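Cytochrome P450 CYP260B1 (Sorangium cellulosum, PDB 5HIW) belongs to the cytochrome P450 family of haem proteins and holds an iron protoporphyrin IX within a mainly helical fold. Local coordinates at residues R84-A89 with E219-T224; T65-G70 with L225-Y230; E189-V192 with D197-L200. All coordinates share one frame; numbering follows the deposited sequence.

Interactions 1 and 2 use successive turns of helix 218-229, the first half of the long haem-crossing helix of cytochromes P450, and both touch the haem; F87 CD2 packs against L225 CD2, joining them directly. Interaction 1 is buried and joins two helices through branched and aromatic carbons, with an arginine serving the haem at its side. Interaction 2 lies nearer the surface: a loop with two long apolar side chains rests on one leucine. Interaction 3, farthest of the three from the chain's centre, is buried too but mixes a water-bridged polar cluster with a leucine contact. L200 CD1 meets V222 CG2 and so connects interaction 3 to interaction 1, whereas interactions 2 and 3 do not touch.

Interaction 1 (R84-A89 with E219-T224); sequences RRLFNA and EGVVLT. With HEM (protoporphyrin IX containing Fe), chain B.
F87 and V221 carry the apolar part of this contact, where the axes of 84-89 (on helix 77-90) and 219-224 (on helix 218-229) cross at -69° and come within 11.8 Å. These helices correspond to the C helix and the long distal helix of the P450 fold. V221 presents its two methyls to two partners: CG1 lies over one face of the F87 ring, 4.2 Å from its centroid, as a CH-pi contact, while CG2 meets L86 CD2 at 3.9 Å. With CG1 anti to the backbone N (chi1 170°), the valine fork spreads between leucine and phenylalanine, a good use of a beta-branched residue on a helix face. T224, one turn on, brings CG2 obliquely to F87 CE2 at 3.7 Å; the same methyl lies 3.6 Å from haem CMD, so it touches both the phenylalanine and the porphyrin rim.

The polar part belongs to R84. Its NH1 donates to the haem propionate oxygen O2D (2.8 Å), which sits at the guanidinium edge in its plane, and NH1 also reaches Y337 O. N88, one turn along, steadies the group by accepting from R84 NE through OD1 at 3.0 Å.

Beside the contact the charge of R84 is thus directed to the propionate, where it probably helps to offset the negative charge, while carbon packs the two helices.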
loop_
_atom_site.group_PDB
_atom_site.type_symbol
_atom_site.label_atom_id
_atom_site.label_comp_id
_atom_site.label_asym_id
_atom_site.label_seq_id
_atom_site.Cartn_x
_atom_site.Cartn_y
_atom_site.Cartn_z
ATOM N N ARG A 84 -9.137 14.917 7.134
ATOM C CA ARG A 84 -7.767 14.829 6.669
ATOM C C ARG A 84 -6.762 15.562 7.570
ATOM O O ARG A 84 -5.616 15.116 7.780
ATOM C CB ARG A 84 -7.662 15.290 5.192
ATOM C CG ARG A 84 -6.249 15.219 4.578
ATOM C CD ARG A 84 -5.714 13.785 4.607
ATOM N NE ARG A 84 -4.370 13.738 4.042
ATOM C CZ ARG A 84 -3.994 13.117 2.914
ATOM N NH1 ARG A 84 -4.817 12.382 2.190
ATOM N NH2 ARG A 84 -2.728 13.191 2.561
ATOM N N ARG A 85 -7.180 16.704 8.137
ATOM C CA ARG A 85 -6.322 17.451 9.050
ATOM C C ARG A 85 -5.980 16.664 10.312
ATOM O O ARG A 85 -4.844 16.684 10.811
ATOM C CB ARG A 85 -6.978 18.810 9.439
ATOM C CG ARG A 85 -6.616 19.976 8.521
ATOM C CD ARG A 85 -6.769 21.330 9.259
ATOM N NE ARG A 85 -7.855 21.264 10.267
ATOM C CZ ARG A 85 -9.136 21.626 10.073
ATOM N NH1 ARG A 85 -9.562 22.156 8.918
ATOM N NH2 ARG A 85 -10.004 21.488 11.073
ATOM N N LEU A 86 -6.972 15.957 10.807
ATOM C CA LEU A 86 -6.792 15.038 11.969
ATOM C C LEU A 86 -5.803 13.960 11.606
ATOM O O LEU A 86 -4.862 13.765 12.304
ATOM C CB LEU A 86 -8.077 14.334 12.299
ATOM C CG LEU A 86 -8.073 13.202 13.313
ATOM C CD1 LEU A 86 -7.515 13.799 14.578
ATOM C CD2 LEU A 86 -9.545 12.792 13.450
ATOM N N PHE A 87 -6.073 13.224 10.512
ATOM C CA PHE A 87 -5.064 12.197 10.058
ATOM C C PHE A 87 -3.685 12.751 9.849
ATOM O O PHE A 87 -2.717 12.140 10.231
ATOM C CB PHE A 87 -5.589 11.462 8.813
ATOM C CG PHE A 87 -6.708 10.483 9.085
ATOM C CD1 PHE A 87 -8.017 10.906 9.282
ATOM C CD2 PHE A 87 -6.447 9.131 9.188
ATOM C CE1 PHE A 87 -9.049 10.048 9.493
ATOM C CE2 PHE A 87 -7.474 8.232 9.425
ATOM C CZ PHE A 87 -8.786 8.673 9.567
ATOM N N ASN A 88 -3.557 13.928 9.216
ATOM C CA ASN A 88 -2.229 14.492 8.991
ATOM C C ASN A 88 -1.496 14.735 10.310
ATOM O O ASN A 88 -0.251 14.534 10.412
ATOM C CB ASN A 88 -2.261 15.792 8.184
ATOM C CG ASN A 88 -2.639 15.578 6.735
ATOM O OD1 ASN A 88 -2.478 14.501 6.218
ATOM N ND2 ASN A 88 -3.113 16.635 6.065
ATOM N N ALA A 89 -2.242 15.120 11.328
ATOM C CA ALA A 89 -1.641 15.412 12.622
ATOM C C ALA A 89 -1.134 14.179 13.316
ATOM O O ALA A 89 -0.196 14.237 14.061
ATOM C CB ALA A 89 -2.628 16.147 13.556
ATOM N N GLU A 219 -11.846 4.696 17.517
ATOM C CA GLU A 219 -11.808 3.377 16.872
ATOM C C GLU A 219 -11.881 3.511 15.395
ATOM O O GLU A 219 -11.280 2.708 14.668
ATOM C CB GLU A 219 -13.001 2.479 17.271
ATOM C CG GLU A 219 -13.281 2.405 18.755
ATOM C CD GLU A 219 -14.250 3.492 19.174
ATOM O OE1 GLU A 219 -13.740 4.584 19.511
ATOM O OE2 GLU A 219 -15.504 3.284 19.075
ATOM N N GLY A 220 -12.685 4.456 14.952
ATOM C CA GLY A 220 -12.883 4.747 13.559
ATOM C C GLY A 220 -11.590 5.124 12.856
ATOM O O GLY A 220 -11.297 4.637 11.730
ATOM N N VAL A 221 -10.865 6.060 13.476
ATOM C CA VAL A 221 -9.602 6.519 12.901
ATOM C C VAL A 221 -8.634 5.319 12.823
ATOM O O VAL A 221 -7.979 5.069 11.802
ATOM C CB VAL A 221 -9.008 7.721 13.718
ATOM C CG1 VAL A 221 -7.585 8.026 13.249
ATOM C CG2 VAL A 221 -9.908 8.922 13.584
ATOM N N VAL A 222 -8.497 4.621 13.922
ATOM C CA VAL A 222 -7.578 3.470 14.012
ATOM C C VAL A 222 -7.938 2.455 12.935
ATOM O O VAL A 222 -7.048 2.008 12.227
ATOM C CB VAL A 222 -7.564 2.807 15.407
ATOM C CG1 VAL A 222 -6.757 1.491 15.447
ATOM C CG2 VAL A 222 -7.035 3.751 16.466
ATOM N N LEU A 223 -9.206 2.092 12.813
ATOM C CA LEU A 223 -9.581 1.060 11.826
ATOM C C LEU A 223 -9.280 1.548 10.442
ATOM O O LEU A 223 -8.827 0.764 9.578
ATOM C CB LEU A 223 -11.042 0.642 11.920
ATOM C CG LEU A 223 -11.179 -0.359 13.069
ATOM C CD1 LEU A 223 -12.609 -0.490 13.648
ATOM C CD2 LEU A 223 -10.663 -1.709 12.653
ATOM N N THR A 224 -9.458 2.846 10.179
ATOM C CA THR A 224 -9.042 3.345 8.857
ATOM C C THR A 224 -7.554 3.166 8.616
ATOM O O THR A 224 -7.172 2.725 7.460
ATOM C CB THR A 224 -9.508 4.787 8.628
ATOM O OG1 THR A 224 -10.925 4.782 8.502
ATOM C CG2 THR A 224 -8.918 5.409 7.423
HETATM C CHA HEM B . -4.895 6.374 0.398
HETATM C CHB HEM B . -1.463 3.435 -1.398
HETATM C CHC HEM B . 0.254 2.732 3.028
HETATM C CHD HEM B . -3.689 4.822 4.771
HETATM C C1A HEM B . -4.089 5.710 -0.482
HETATM C C2A HEM B . -4.199 5.737 -1.899
HETATM C C3A HEM B . -3.208 4.940 -2.410
HETATM C C4A HEM B . -2.556 4.321 -1.294
HETATM C CMA HEM B . -2.954 4.655 -3.904
HETATM C CAA HEM B . -5.140 6.621 -2.709
HETATM C CBA HEM B . -6.541 5.988 -2.753
HETATM C CGA HEM B . -7.439 6.656 -3.735
HETATM O O1A HEM B . -7.130 7.798 -4.207
HETATM O O2A HEM B . -8.392 6.006 -4.235
HETATM C C1B HEM B . -0.741 2.953 -0.374
HETATM C C2B HEM B . 0.452 2.177 -0.574
HETATM C C3B HEM B . 0.946 1.995 0.703
HETATM C C4B HEM B . 0.033 2.628 1.658
HETATM C CMB HEM B . 1.070 1.594 -1.858
HETATM C CAB HEM B . 2.128 1.203 0.939
HETATM C CBB HEM B . 2.574 0.676 2.030
HETATM C C1C HEM B . -0.683 3.256 3.917
HETATM C C2C HEM B . -0.482 3.237 5.334
HETATM C C3C HEM B . -1.616 3.827 5.820
HETATM C C4C HEM B . -2.489 4.145 4.737
HETATM C CMC HEM B . 0.769 2.646 5.941
HETATM C CAC HEM B . -1.959 4.105 7.228
HETATM C CBC HEM B . -1.010 4.330 8.124
HETATM C C1D HEM B . -4.306 5.411 3.673
HETATM C C2D HEM B . -5.529 6.231 3.879
HETATM C C3D HEM B . -5.877 6.659 2.672
HETATM C C4D HEM B . -4.855 6.133 1.754
HETATM C CMD HEM B . -6.294 6.458 5.169
HETATM C CAD HEM B . -7.026 7.611 2.296
HETATM C CBD HEM B . -6.474 9.024 2.275
HETATM C CGD HEM B . -7.542 10.076 1.946
HETATM O O1D HEM B . -8.617 9.786 1.337
HETATM O O2D HEM B . -7.365 11.299 2.267
HETATM N NA HEM B . -3.037 4.834 -0.140
HETATM N NB HEM B . -0.859 3.292 0.930
HETATM N NC HEM B . -1.820 3.838 3.563
HETATM N ND HEM B . -3.949 5.363 2.367
HETATM FE FE HEM B . -2.424 4.384 1.669
HETATM O O HOH W 1 -3.750 2.511 1.607
#

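Interaction 2 (T65-G70 with L225-Y230); sequences TGIMKG and LILGSY. With HEM (protoporphyrin IX containing Fe), chain B.
No ring lies between L227 and its partners I67 and M68; the flat group here is the haem beside helix 218-229, which belongs to the long helix that runs over the distal face in the P450 fold. On that face stand water 1, bound to the iron, and the carbonyl of G228, whose O is 3.2 Å from haem NC. S229 rests above the same side, its CB 3.3 Å from haem CMC. At the edge L225 CD2 lies beside the vinyl group, 3.9 Å from haem CAC. Glycine suits position 228 because there is no room for a CB, which would run into haem CHD.

On the side of the helix turned to the loop, L227 CD1 receives both side chains of the short 3-10 turn 67-68. I67 CD1 reaches it at 4.0 Å, and M68 SD, lying alongside the leucine but running the other way, comes equally near. The CB of M68 does not point straight at the helix, but the bend at chi2 (-70°) brings SD to the leucine methyl. Long apolar chains suit this place, because the nearest CA atoms, of M68 and L227, are 9.3 Å apart. Helix 147-162 completes the apolar patch, M157 touching both I67 and L227.

The hydroxyl of S229 turns back along its own helix: OG donates to L225 O at 2.7 Å. Serine suits because its side chain is short enough for this and for the haem beside CB. G228 O takes a hydrogen bond from T232 OG1, and also accepts one from water 1, 2.8 Å away, which itself lies 2.3 Å from the iron.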
loop_
_atom_site.group_PDB
_atom_site.type_symbol
_atom_site.label_atom_id
_atom_site.label_comp_id
_atom_site.label_asym_id
_atom_site.label_seq_id
_atom_site.Cartn_x
_atom_site.Cartn_y
_atom_site.Cartn_z
ATOM N N THR A 65 -19.287 2.069 1.084
ATOM C CA THR A 65 -20.063 0.868 1.252
ATOM C C THR A 65 -19.434 -0.004 2.342
ATOM O O THR A 65 -18.206 0.040 2.636
ATOM C CB THR A 65 -20.185 0.086 -0.066
ATOM O OG1 THR A 65 -21.134 -0.964 0.111
ATOM C CG2 THR A 65 -18.856 -0.548 -0.446
ATOM N N GLY A 66 -20.289 -0.797 2.961
ATOM C CA GLY A 66 -19.852 -1.715 3.971
ATOM C C GLY A 66 -19.112 -1.005 5.048
ATOM O O GLY A 66 -19.511 0.090 5.444
ATOM N N ILE A 67 -17.992 -1.606 5.479
ATOM C CA ILE A 67 -17.254 -1.128 6.633
ATOM C C ILE A 67 -16.470 0.121 6.270
ATOM O O ILE A 67 -15.975 0.784 7.170
ATOM C CB ILE A 67 -16.274 -2.157 7.207
ATOM C CG1 ILE A 67 -15.054 -2.378 6.265
ATOM C CG2 ILE A 67 -16.931 -3.496 7.491
ATOM C CD1 ILE A 67 -14.196 -3.561 6.698
ATOM N N MET A 68 -16.393 0.435 5.000
ATOM C CA MET A 68 -15.775 1.688 4.566
ATOM C C MET A 68 -16.747 2.866 4.508
ATOM O O MET A 68 -16.322 4.003 4.172
ATOM C CB MET A 68 -15.165 1.526 3.179
ATOM C CG MET A 68 -14.071 0.467 3.080
ATOM S SD MET A 68 -12.623 1.055 3.962
ATOM C CE MET A 68 -12.168 2.394 2.811
ATOM N N LYS A 69 -18.021 2.642 4.814
ATOM C CA LYS A 69 -19.004 3.728 4.643
ATOM C C LYS A 69 -18.670 4.936 5.514
ATOM O O LYS A 69 -18.422 4.810 6.708
ATOM C CB LYS A 69 -20.441 3.241 4.900
ATOM C CG LYS A 69 -21.498 4.212 4.337
ATOM C CD LYS A 69 -22.905 3.625 4.256
ATOM C CE LYS A 69 -23.650 3.730 5.579
ATOM N NZ LYS A 69 -24.812 2.784 5.699
ATOM N N GLY A 70 -18.649 6.135 4.915
ATOM C CA GLY A 70 -18.399 7.354 5.707
ATOM C C GLY A 70 -16.965 7.553 6.140
ATOM O O GLY A 70 -16.688 8.448 6.910
ATOM N N LEU A 225 -6.727 3.420 9.638
ATOM C CA LEU A 225 -5.314 3.260 9.489
ATOM C C LEU A 225 -4.938 1.776 9.337
ATOM O O LEU A 225 -4.015 1.452 8.581
ATOM C CB LEU A 225 -4.538 3.843 10.638
ATOM C CG LEU A 225 -4.775 5.411 10.789
ATOM C CD1 LEU A 225 -4.071 5.943 12.010
ATOM C CD2 LEU A 225 -4.348 6.143 9.510
ATOM N N ILE A 226 -5.594 0.910 10.098
ATOM C CA ILE A 226 -5.346 -0.543 9.956
ATOM C C ILE A 226 -5.653 -1.050 8.537
ATOM O O ILE A 226 -4.767 -1.641 7.868
ATOM C CB ILE A 226 -6.100 -1.341 11.016
ATOM C CG1 ILE A 226 -5.458 -1.099 12.386
ATOM C CG2 ILE A 226 -5.990 -2.820 10.688
ATOM C CD1 ILE A 226 -6.265 -1.605 13.545
ATOM N N LEU A 227 -6.817 -0.750 8.041
ATOM C CA LEU A 227 -7.221 -1.187 6.714
ATOM C C LEU A 227 -6.364 -0.608 5.629
ATOM O O LEU A 227 -6.134 -1.270 4.600
ATOM C CB LEU A 227 -8.691 -0.870 6.421
ATOM C CG LEU A 227 -9.740 -1.553 7.340
ATOM C CD1 LEU A 227 -11.163 -0.964 7.145
ATOM C CD2 LEU A 227 -9.774 -3.090 7.175
ATOM N N GLY A 228 -5.919 0.643 5.819
ATOM C CA GLY A 228 -5.053 1.238 4.806
ATOM C C GLY A 228 -3.626 0.753 4.812
ATOM O O GLY A 228 -2.966 0.859 3.783
ATOM N N SER A 229 -3.134 0.187 5.929
ATOM C CA SER A 229 -1.740 -0.221 6.029
ATOM C C SER A 229 -1.445 -1.692 6.073
ATOM O O SER A 229 -0.304 -2.055 5.798
ATOM C CB SER A 229 -1.130 0.307 7.329
ATOM O OG SER A 229 -1.877 -0.205 8.483
ATOM N N TYR A 230 -2.416 -2.526 6.452
ATOM C CA TYR A 230 -2.040 -3.878 6.970
ATOM C C TYR A 230 -1.504 -4.758 5.875
ATOM O O TYR A 230 -0.435 -5.417 6.075
ATOM C CB TYR A 230 -3.219 -4.585 7.582
ATOM C CG TYR A 230 -2.814 -5.696 8.486
ATOM C CD1 TYR A 230 -2.219 -5.442 9.719
ATOM C CD2 TYR A 230 -3.008 -7.012 8.090
ATOM C CE1 TYR A 230 -1.804 -6.473 10.530
ATOM C CE2 TYR A 230 -2.701 -8.066 8.944
ATOM C CZ TYR A 230 -2.103 -7.803 10.139
ATOM O OH TYR A 230 -1.745 -8.844 10.922
HETATM C CHA HEM B . -4.895 6.374 0.398
HETATM C CHB HEM B . -1.463 3.435 -1.398
HETATM C CHC HEM B . 0.254 2.732 3.028
HETATM C CHD HEM B . -3.689 4.822 4.771
HETATM C C1A HEM B . -4.089 5.710 -0.482
HETATM C C2A HEM B . -4.199 5.737 -1.899
HETATM C C3A HEM B . -3.208 4.940 -2.410
HETATM C C4A HEM B . -2.556 4.321 -1.294
HETATM C CMA HEM B . -2.954 4.655 -3.904
HETATM C CAA HEM B . -5.140 6.621 -2.709
HETATM C CBA HEM B . -6.541 5.988 -2.753
HETATM C CGA HEM B . -7.439 6.656 -3.735
HETATM O O1A HEM B . -7.130 7.798 -4.207
HETATM O O2A HEM B . -8.392 6.006 -4.235
HETATM C C1B HEM B . -0.741 2.953 -0.374
HETATM C C2B HEM B . 0.452 2.177 -0.574
HETATM C C3B HEM B . 0.946 1.995 0.703
HETATM C C4B HEM B . 0.033 2.628 1.658
HETATM C CMB HEM B . 1.070 1.594 -1.858
HETATM C CAB HEM B . 2.128 1.203 0.939
HETATM C CBB HEM B . 2.574 0.676 2.030
HETATM C C1C HEM B . -0.683 3.256 3.917
HETATM C C2C HEM B . -0.482 3.237 5.334
HETATM C C3C HEM B . -1.616 3.827 5.820
HETATM C C4C HEM B . -2.489 4.145 4.737
HETATM C CMC HEM B . 0.769 2.646 5.941
HETATM C CAC HEM B . -1.959 4.105 7.228
HETATM C CBC HEM B . -1.010 4.330 8.124
HETATM C C1D HEM B . -4.306 5.411 3.673
HETATM C C2D HEM B . -5.529 6.231 3.879
HETATM C C3D HEM B . -5.877 6.659 2.672
HETATM C C4D HEM B . -4.855 6.133 1.754
HETATM C CMD HEM B . -6.294 6.458 5.169
HETATM C CAD HEM B . -7.026 7.611 2.296
HETATM C CBD HEM B . -6.474 9.024 2.275
HETATM C CGD HEM B . -7.542 10.076 1.946
HETATM O O1D HEM B . -8.617 9.786 1.337
HETATM O O2D HEM B . -7.365 11.299 2.267
HETATM N NA HEM B . -3.037 4.834 -0.140
HETATM N NB HEM B . -0.859 3.292 0.930
HETATM N NC HEM B . -1.820 3.838 3.563
HETATM N ND HEM B . -3.949 5.363 2.367
HETATM FE FE HEM B . -2.424 4.384 1.669
HETATM O O HOH W 1 -3.750 2.511 1.607
#

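Interaction 3 (E189-V192 with D197-L200); sequences EREV and DTLL
T198 OG1 is gripped from several directions, and it is through water 2 that it communicates with E191 across the contact. The water lies 2.7 Å from T198 OG1 and donates to E191 OE2 over a longer 3.2 Å. The two oxygens themselves, T198 OG1 and E191 OE2, stay 4.2 Å apart, so the water fills the link. S196, in the connecting loop, ties the same pair together, its OG being hydrogen-bonded to both oxygens.

T198 stands at the N-cap of helix 199-209, where its OG1 also accepts from G201 N. Threonine suits the place because its short hydroxyl can turn back to an amide of the first helical turn. The carboxylate of E191, for its part, is met by water 2 and S196 OG.

The carbon part is a single touch. E191 CG lies 3.8 Å from L200 CD2, and the two side chains cross obliquely. A chi1 of -66°, with CG beside the backbone N, sets the glutamate methylene against the leucine, and the bend at chi2 (-77°) turns the carboxylate to the polar cluster; a glutamate can serve both because its stem is apolar and its end charged.

In P450 terms the contact closes the short turn between the G and H helices, 167-191 and 199-209. L200 runs inward from it among L184 and I187 of helix 167-191, F140 of helix 130-140, and C218 of helix 218-229, while Y99 of helix 93-113 holds D197 O through its hydroxyl.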
loop_
_atom_site.group_PDB
_atom_site.type_symbol
_atom_site.label_atom_id
_atom_site.label_comp_id
_atom_site.label_asym_id
_atom_site.label_seq_id
_atom_site.Cartn_x
_atom_site.Cartn_y
_atom_site.Cartn_z
ATOM N N GLU A 189 -11.173 3.667 25.605
ATOM C CA GLU A 189 -11.765 4.093 26.894
ATOM C C GLU A 189 -10.756 4.186 28.051
ATOM O O GLU A 189 -10.916 5.048 28.899
ATOM C CB GLU A 189 -12.970 3.211 27.228
ATOM C CG GLU A 189 -14.073 3.418 26.183
ATOM C CD GLU A 189 -15.186 2.389 26.262
ATOM O OE1 GLU A 189 -14.985 1.377 26.978
ATOM O OE2 GLU A 189 -16.244 2.585 25.584
ATOM N N ARG A 190 -9.720 3.328 28.083
ATOM C CA ARG A 190 -8.666 3.366 29.095
ATOM C C ARG A 190 -7.773 4.634 29.007
ATOM O O ARG A 190 -7.086 5.031 29.995
ATOM C CB ARG A 190 -7.749 2.149 28.973
ATOM C CG ARG A 190 -8.325 0.862 29.546
ATOM C CD ARG A 190 -7.275 -0.202 29.792
ATOM N NE ARG A 190 -6.000 0.368 30.278
ATOM C CZ ARG A 190 -5.773 0.885 31.496
ATOM N NH1 ARG A 190 -6.739 0.948 32.413
ATOM N NH2 ARG A 190 -4.576 1.381 31.794
ATOM N N GLU A 191 -7.743 5.225 27.806
ATOM C CA GLU A 191 -6.927 6.408 27.549
ATOM C C GLU A 191 -7.372 7.609 28.411
ATOM O O GLU A 191 -6.497 8.347 28.887
ATOM C CB GLU A 191 -6.911 6.776 26.060
ATOM C CG GLU A 191 -6.211 5.721 25.181
ATOM C CD GLU A 191 -4.712 5.807 25.284
ATOM O OE1 GLU A 191 -4.185 6.907 25.558
ATOM O OE2 GLU A 191 -4.032 4.785 25.125
ATOM N N VAL A 192 -8.684 7.759 28.661
ATOM C CA VAL A 192 -9.189 8.871 29.527
ATOM C C VAL A 192 -8.464 8.978 30.896
ATOM O O VAL A 192 -7.930 10.047 31.246
ATOM C CB VAL A 192 -10.739 8.865 29.675
ATOM C CG1 VAL A 192 -11.209 10.063 30.560
ATOM C CG2 VAL A 192 -11.394 8.892 28.286
ATOM N N ASP A 197 1.349 5.977 25.732
ATOM C CA ASP A 197 2.336 6.435 24.747
ATOM C C ASP A 197 2.130 5.804 23.341
ATOM O O ASP A 197 3.042 5.806 22.554
ATOM C CB ASP A 197 3.760 6.079 25.246
ATOM C CG ASP A 197 3.882 4.598 25.692
ATOM O OD1 ASP A 197 2.888 3.835 25.514
ATOM O OD2 ASP A 197 4.948 4.193 26.245
ATOM N N THR A 198 0.966 5.253 23.007
ATOM C CA THR A 198 0.879 4.603 21.701
ATOM C C THR A 198 0.334 5.541 20.698
ATOM O O THR A 198 -0.181 6.637 21.037
ATOM C CB THR A 198 -0.071 3.402 21.776
ATOM O OG1 THR A 198 -1.396 3.916 21.958
ATOM C CG2 THR A 198 0.373 2.402 22.843
ATOM N N LEU A 199 0.345 5.121 19.425
ATOM C CA LEU A 199 -0.234 5.943 18.428
ATOM C C LEU A 199 -1.745 6.069 18.689
ATOM O O LEU A 199 -2.318 7.137 18.447
ATOM C CB LEU A 199 0.006 5.387 17.019
ATOM C CG LEU A 199 -0.524 6.206 15.844
ATOM C CD1 LEU A 199 0.083 7.638 15.813
ATOM C CD2 LEU A 199 -0.238 5.430 14.572
ATOM N N LEU A 200 -2.377 5.004 19.220
ATOM C CA LEU A 200 -3.834 5.067 19.422
ATOM C C LEU A 200 -3.975 6.143 20.466
ATOM O O LEU A 200 -4.903 6.953 20.428
ATOM C CB LEU A 200 -4.457 3.719 19.878
ATOM C CG LEU A 200 -5.947 3.882 20.190
ATOM C CD1 LEU A 200 -6.669 2.546 19.976
ATOM C CD2 LEU A 200 -6.135 4.345 21.644
HETATM O O HOH W 2 -2.988 2.354 23.397
#